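Local atomic coordinates of serine--tRNA ligase, cytoplasmic (Candida albicans, PDB entry 3QO8), a protein that catalyses the ATP-dependent attachment of serine to tRNA(Ser), first activating the amino acid as seryl-adenylate and then transferring it to the acceptor end of the tRNA. Residues E140-H154 and L354-E366. Numbering follows the deposited sequence.
Sequences EQIAAATGAPAKLSH and LEAWFPFQQEYKE. With MG (magnesium ion), chain C; SSA (5'-O-(N-(L-seryl)-sulfamoyl)adenosine), chain D; SSA (5'-O-(N-(L-seryl)-sulfamoyl)adenosine), chain B.
F360, P359 and Q141 bury the most surface where the loop 140-154 wraps the turn of a beta hairpin, strands 350-358 and 363-372, in the mostly antiparallel sheet of the class II synthetase core. A G1 beta bulge, Q362 and E363 both facing F358, shapes this end of the hairpin. The F360 ring, carried away from its own backbone N by a chi1 of 174°, lies against the backbone of 150-153. S153 N sits over one ring face, displaced toward the rim, while S153 CB packs 3.5 Å from F360 CD2; at the ring edge, A150 O lies 3.4 Å from F360 CD1. A150 O also accepts a hydrogen bond from Q141 NE2 (3.1 Å), which comes from above the carbonyl plane. Q141, extended beyond CG, runs beside F360, its amide plane turned 80° from the ring. Its amide is nearly parallel to that of Q362, but Q141 OE1 and Q362 NE2 are too poorly aligned to bond.

P359 points toward the loop, its CB 3.6 Å from A150 CB, and its carbonyl O receives a CA-H...O contact from Q141. Helix 408-419 backs the turn: E417 takes bonds from F360 N, Q361 NE2 and H154 N, linking both segments to it. The two segments also reach different ligand sites: A145 O accepts from the adenine N6 of one seryl-sulfamoyl-adenosine, whereas E366, with S369, binds magnesium beside the other. Across the contact itself the one hydrogen bond is W357 NE1 to E140 O, 2.9 Å and 160° at the hydrogen, the acceptor lying in the indole plane.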
# COMPACT_ATOMS: atom_id res chain seq x y z
N GLU A 140 8.91 -32.34 -14.38
CA GLU A 140 9.44 -33.21 -13.33
C GLU A 140 10.29 -32.39 -12.38
O GLU A 140 10.23 -31.16 -12.40
CB GLU A 140 10.23 -34.38 -13.93
CG GLU A 140 11.33 -33.97 -14.90
CD GLU A 140 12.08 -35.18 -15.48
OE1 GLU A 140 12.53 -35.11 -16.65
OE2 GLU A 140 12.22 -36.20 -14.77
N GLN A 141 11.10 -33.05 -11.55
CA GLN A 141 11.85 -32.30 -10.54
C GLN A 141 13.15 -31.72 -11.10
O GLN A 141 14.24 -31.94 -10.56
CB GLN A 141 12.14 -33.16 -9.30
CG GLN A 141 12.39 -32.27 -8.06
CD GLN A 141 12.79 -33.05 -6.82
OE1 GLN A 141 12.63 -34.27 -6.75
NE2 GLN A 141 13.30 -32.34 -5.81
N ILE A 142 13.03 -31.00 -12.20
CA ILE A 142 14.16 -30.45 -12.93
C ILE A 142 13.82 -29.00 -13.27
O ILE A 142 12.74 -28.72 -13.81
CB ILE A 142 14.40 -31.21 -14.26
CG1 ILE A 142 14.74 -32.69 -14.01
CG2 ILE A 142 15.46 -30.50 -15.11
CD1 ILE A 142 16.09 -32.92 -13.41
N ALA A 143 14.73 -28.07 -12.96
CA ALA A 143 14.52 -26.67 -13.30
C ALA A 143 14.41 -26.53 -14.81
O ALA A 143 15.34 -26.89 -15.53
CB ALA A 143 15.66 -25.83 -12.75
N ALA A 144 13.29 -26.01 -15.30
CA ALA A 144 13.04 -26.02 -16.74
C ALA A 144 14.08 -25.27 -17.57
O ALA A 144 14.46 -25.72 -18.65
CB ALA A 144 11.63 -25.50 -17.04
N ALA A 145 14.56 -24.15 -17.06
CA ALA A 145 15.42 -23.28 -17.85
C ALA A 145 16.87 -23.73 -17.87
O ALA A 145 17.59 -23.48 -18.83
CB ALA A 145 15.30 -21.82 -17.35
N THR A 146 17.31 -24.38 -16.80
CA THR A 146 18.72 -24.72 -16.66
C THR A 146 19.01 -26.21 -16.82
O THR A 146 20.15 -26.61 -17.05
CB THR A 146 19.26 -24.29 -15.29
OG1 THR A 146 18.57 -25.03 -14.27
CG2 THR A 146 19.04 -22.80 -15.07
N GLY A 147 17.97 -27.02 -16.65
CA GLY A 147 18.13 -28.47 -16.66
C GLY A 147 18.70 -29.03 -15.36
O GLY A 147 18.85 -30.24 -15.22
N ALA A 148 19.01 -28.16 -14.41
CA ALA A 148 19.57 -28.59 -13.13
C ALA A 148 18.52 -29.31 -12.27
O ALA A 148 17.33 -29.08 -12.43
CB ALA A 148 20.14 -27.38 -12.38
N PRO A 149 18.97 -30.18 -11.36
CA PRO A 149 17.99 -30.77 -10.43
C PRO A 149 17.27 -29.65 -9.69
O PRO A 149 17.91 -28.66 -9.31
CB PRO A 149 18.88 -31.56 -9.46
CG PRO A 149 20.12 -31.86 -10.23
CD PRO A 149 20.34 -30.66 -11.12
N ALA A 150 15.96 -29.76 -9.51
CA ALA A 150 15.22 -28.72 -8.79
C ALA A 150 15.33 -29.06 -7.32
O ALA A 150 14.41 -29.60 -6.71
CB ALA A 150 13.78 -28.64 -9.25
N LYS A 151 16.50 -28.77 -6.77
CA LYS A 151 16.88 -29.23 -5.44
C LYS A 151 16.25 -28.38 -4.33
O LYS A 151 15.99 -28.88 -3.24
CB LYS A 151 18.41 -29.21 -5.32
CG LYS A 151 18.96 -29.76 -4.02
CD LYS A 151 20.47 -29.82 -4.09
CE LYS A 151 21.07 -30.06 -2.71
NZ LYS A 151 20.62 -31.34 -2.12
N LEU A 152 16.02 -27.10 -4.61
CA LEU A 152 15.55 -26.18 -3.57
C LEU A 152 14.17 -25.65 -3.89
O LEU A 152 13.84 -25.47 -5.05
CB LEU A 152 16.50 -25.00 -3.43
CG LEU A 152 17.94 -25.38 -3.10
CD1 LEU A 152 18.79 -24.13 -3.03
CD2 LEU A 152 17.98 -26.16 -1.80
N SER A 153 13.37 -25.38 -2.86
CA SER A 153 12.08 -24.71 -3.06
C SER A 153 12.31 -23.23 -3.35
O SER A 153 13.40 -22.70 -3.12
CB SER A 153 11.25 -24.81 -1.78
OG SER A 153 11.90 -24.04 -0.78
N HIS A 154 11.28 -22.54 -3.82
CA HIS A 154 11.44 -21.12 -4.11
C HIS A 154 11.94 -20.36 -2.89
O HIS A 154 12.78 -19.47 -3.03
CB HIS A 154 10.13 -20.51 -4.61
CG HIS A 154 8.94 -20.83 -3.75
ND1 HIS A 154 8.59 -20.07 -2.65
CD2 HIS A 154 8.02 -21.81 -3.84
CE1 HIS A 154 7.50 -20.58 -2.10
NE2 HIS A 154 7.14 -21.64 -2.80
N LEU A 354 -4.11 -20.00 -15.46
CA LEU A 354 -2.84 -20.50 -15.94
C LEU A 354 -2.11 -20.92 -14.68
O LEU A 354 -1.96 -20.13 -13.74
CB LEU A 354 -2.05 -19.44 -16.72
CG LEU A 354 -0.72 -19.90 -17.34
CD1 LEU A 354 -0.41 -19.15 -18.64
CD2 LEU A 354 0.43 -19.78 -16.36
N GLU A 355 -1.70 -22.18 -14.64
CA GLU A 355 -0.98 -22.75 -13.52
C GLU A 355 0.39 -23.17 -14.02
O GLU A 355 0.50 -23.97 -14.96
CB GLU A 355 -1.73 -23.97 -12.97
CG GLU A 355 -3.21 -23.73 -12.64
CD GLU A 355 -3.89 -25.00 -12.14
OE1 GLU A 355 -3.49 -26.10 -12.58
OE2 GLU A 355 -4.79 -24.91 -11.28
N ALA A 356 1.43 -22.63 -13.40
CA ALA A 356 2.79 -22.85 -13.88
C ALA A 356 3.41 -24.00 -13.11
O ALA A 356 3.04 -24.26 -11.97
CB ALA A 356 3.64 -21.59 -13.70
N TRP A 357 4.35 -24.68 -13.75
CA TRP A 357 5.02 -25.81 -13.12
C TRP A 357 6.06 -25.34 -12.11
O TRP A 357 6.95 -24.57 -12.44
CB TRP A 357 5.68 -26.68 -14.19
CG TRP A 357 6.37 -27.92 -13.65
CD1 TRP A 357 7.72 -28.17 -13.61
CD2 TRP A 357 5.74 -29.07 -13.07
NE1 TRP A 357 7.96 -29.42 -13.05
CE2 TRP A 357 6.75 -29.98 -12.72
CE3 TRP A 357 4.40 -29.42 -12.84
CZ2 TRP A 357 6.47 -31.22 -12.13
CZ3 TRP A 357 4.13 -30.65 -12.26
CH2 TRP A 357 5.16 -31.53 -11.92
N PHE A 358 5.94 -25.83 -10.88
CA PHE A 358 6.94 -25.60 -9.85
C PHE A 358 7.70 -26.93 -9.66
O PHE A 358 7.18 -27.86 -9.03
CB PHE A 358 6.27 -25.17 -8.54
CG PHE A 358 5.90 -23.69 -8.48
CD1 PHE A 358 4.95 -23.15 -9.35
CD2 PHE A 358 6.48 -22.85 -7.55
CE1 PHE A 358 4.60 -21.79 -9.29
CE2 PHE A 358 6.16 -21.50 -7.48
CZ PHE A 358 5.21 -20.96 -8.36
N PRO A 359 8.93 -27.03 -10.20
CA PRO A 359 9.56 -28.36 -10.25
C PRO A 359 9.99 -28.89 -8.89
O PRO A 359 10.08 -30.11 -8.76
CB PRO A 359 10.76 -28.15 -11.17
CG PRO A 359 11.08 -26.67 -11.06
CD PRO A 359 9.73 -26.00 -10.89
N PHE A 360 10.26 -28.04 -7.90
CA PHE A 360 10.62 -28.58 -6.60
C PHE A 360 9.37 -29.17 -5.96
O PHE A 360 9.41 -30.27 -5.43
CB PHE A 360 11.20 -27.52 -5.65
CG PHE A 360 11.43 -28.06 -4.26
CD1 PHE A 360 12.58 -28.76 -3.95
CD2 PHE A 360 10.46 -27.92 -3.28
CE1 PHE A 360 12.78 -29.29 -2.67
CE2 PHE A 360 10.65 -28.45 -2.00
CZ PHE A 360 11.82 -29.14 -1.70
N GLN A 361 8.28 -28.42 -6.01
CA GLN A 361 7.00 -28.85 -5.48
C GLN A 361 6.51 -30.03 -6.28
O GLN A 361 5.73 -30.85 -5.80
CB GLN A 361 6.00 -27.69 -5.61
CG GLN A 361 6.58 -26.30 -5.22
CD GLN A 361 6.66 -26.11 -3.72
OE1 GLN A 361 5.76 -26.54 -2.98
NE2 GLN A 361 7.74 -25.49 -3.24
N GLN A 362 6.97 -30.11 -7.52
CA GLN A 362 6.47 -31.05 -8.51
C GLN A 362 4.95 -30.93 -8.66
O GLN A 362 4.24 -31.92 -8.68
CB GLN A 362 6.89 -32.48 -8.16
CG GLN A 362 8.41 -32.69 -8.06
CD GLN A 362 8.78 -34.05 -7.49
OE1 GLN A 362 8.63 -35.08 -8.15
NE2 GLN A 362 9.27 -34.06 -6.25
N GLU A 363 4.46 -29.69 -8.78
CA GLU A 363 3.03 -29.44 -8.95
C GLU A 363 2.85 -28.21 -9.81
O GLU A 363 3.68 -27.30 -9.78
CB GLU A 363 2.38 -29.14 -7.61
CG GLU A 363 2.44 -30.25 -6.60
CD GLU A 363 1.87 -29.83 -5.26
OE1 GLU A 363 1.19 -28.78 -5.22
OE2 GLU A 363 2.11 -30.53 -4.26
N TYR A 364 1.75 -28.18 -10.55
CA TYR A 364 1.30 -26.96 -11.19
C TYR A 364 0.66 -26.07 -10.14
O TYR A 364 -0.17 -26.53 -9.35
CB TYR A 364 0.26 -27.29 -12.26
CG TYR A 364 0.84 -27.87 -13.53
CD1 TYR A 364 1.54 -27.07 -14.43
CD2 TYR A 364 0.64 -29.22 -13.85
CE1 TYR A 364 2.05 -27.59 -15.60
CE2 TYR A 364 1.15 -29.75 -15.02
CZ TYR A 364 1.85 -28.93 -15.89
OH TYR A 364 2.36 -29.43 -17.06
N LYS A 365 1.02 -24.78 -10.14
CA LYS A 365 0.45 -23.82 -9.18
C LYS A 365 -0.12 -22.62 -9.89
O LYS A 365 0.48 -22.09 -10.82
CB LYS A 365 1.52 -23.33 -8.21
CG LYS A 365 2.32 -24.45 -7.53
CD LYS A 365 1.55 -25.05 -6.39
CE LYS A 365 1.96 -24.44 -5.07
NZ LYS A 365 1.26 -25.11 -3.93
N GLU A 366 -1.28 -22.17 -9.43
CA GLU A 366 -1.95 -21.03 -10.04
C GLU A 366 -1.10 -19.74 -10.04
O GLU A 366 -0.64 -19.30 -9.00
CB GLU A 366 -3.24 -20.77 -9.28
CG GLU A 366 -3.98 -19.53 -9.77
CD GLU A 366 -4.94 -18.99 -8.74
OE1 GLU A 366 -5.36 -19.75 -7.84
OE2 GLU A 366 -5.29 -17.80 -8.83
MG MG C . -7.64 -17.23 -8.83
N10 SSA D . 12.85 -20.27 -28.59
CA SSA D . 14.00 -19.76 -27.88
CB SSA D . 13.96 -18.24 -27.90
OG SSA D . 15.05 -17.70 -27.14
C9 SSA D . 13.99 -20.26 -26.46
O9 SSA D . 14.90 -19.99 -25.69
N8 SSA D . 12.93 -20.99 -26.10
S1 SSA D . 12.70 -21.43 -24.57
O1S SSA D . 11.36 -21.92 -24.42
O2S SSA D . 13.66 -22.45 -24.21
O5' SSA D . 12.93 -20.21 -23.66
C5' SSA D . 11.90 -19.24 -23.45
C4' SSA D . 12.56 -17.99 -22.87
O4' SSA D . 12.94 -18.18 -21.51
C3' SSA D . 13.83 -17.63 -23.62
O3' SSA D . 13.59 -16.62 -24.60
C2' SSA D . 14.77 -17.10 -22.55
O2' SSA D . 14.67 -15.68 -22.48
C1' SSA D . 14.25 -17.69 -21.25
N9 SSA D . 15.18 -18.78 -20.87
C8 SSA D . 14.96 -20.11 -20.99
N7 SSA D . 16.06 -20.76 -20.55
C5 SSA D . 16.97 -19.84 -20.16
C6 SSA D . 18.25 -19.90 -19.63
N6 SSA D . 18.85 -21.10 -19.40
N1 SSA D . 18.90 -18.75 -19.35
C2 SSA D . 18.32 -17.56 -19.56
N3 SSA D . 17.09 -17.47 -20.07
C4 SSA D . 16.40 -18.59 -20.38
N10 SSA B . -8.17 -9.50 -10.73
CA SSA B . -8.08 -10.95 -10.81
CB SSA B . -7.13 -11.36 -11.93
OG SSA B . -5.77 -11.03 -11.58
C9 SSA B . -7.61 -11.53 -9.50
O9 SSA B . -7.25 -10.80 -8.58
N8 SSA B . -7.60 -12.85 -9.42
S1 SSA B . -6.85 -13.64 -8.24
O1S SSA B . -7.50 -13.50 -6.97
O2S SSA B . -6.78 -15.02 -8.60
O5' SSA B . -5.40 -13.14 -8.13
C5' SSA B . -4.55 -13.09 -9.26
C4' SSA B . -3.20 -13.71 -8.91
O4' SSA B . -2.54 -13.05 -7.83
C3' SSA B . -3.29 -15.15 -8.46
O3' SSA B . -3.46 -16.01 -9.60
C2' SSA B . -1.94 -15.32 -7.77
O2' SSA B . -0.89 -15.52 -8.74
C1' SSA B . -1.72 -13.96 -7.11
N9 SSA B . -2.14 -14.00 -5.69
C8 SSA B . -3.40 -14.11 -5.23
N7 SSA B . -3.37 -14.12 -3.88
C5 SSA B . -2.08 -14.01 -3.51
C6 SSA B . -1.44 -13.95 -2.29
N6 SSA B . -2.18 -14.03 -1.16
N1 SSA B . -0.09 -13.83 -2.24
C2 SSA B . 0.62 -13.77 -3.37
N3 SSA B . 0.03 -13.81 -4.57
C4 SSA B . -1.31 -13.94 -4.66
O HOH W 1 -8.01 -17.85 -6.42
O HOH W 2 -8.42 -19.47 -9.10
O HOH W 3 -10.03 -16.20 -8.82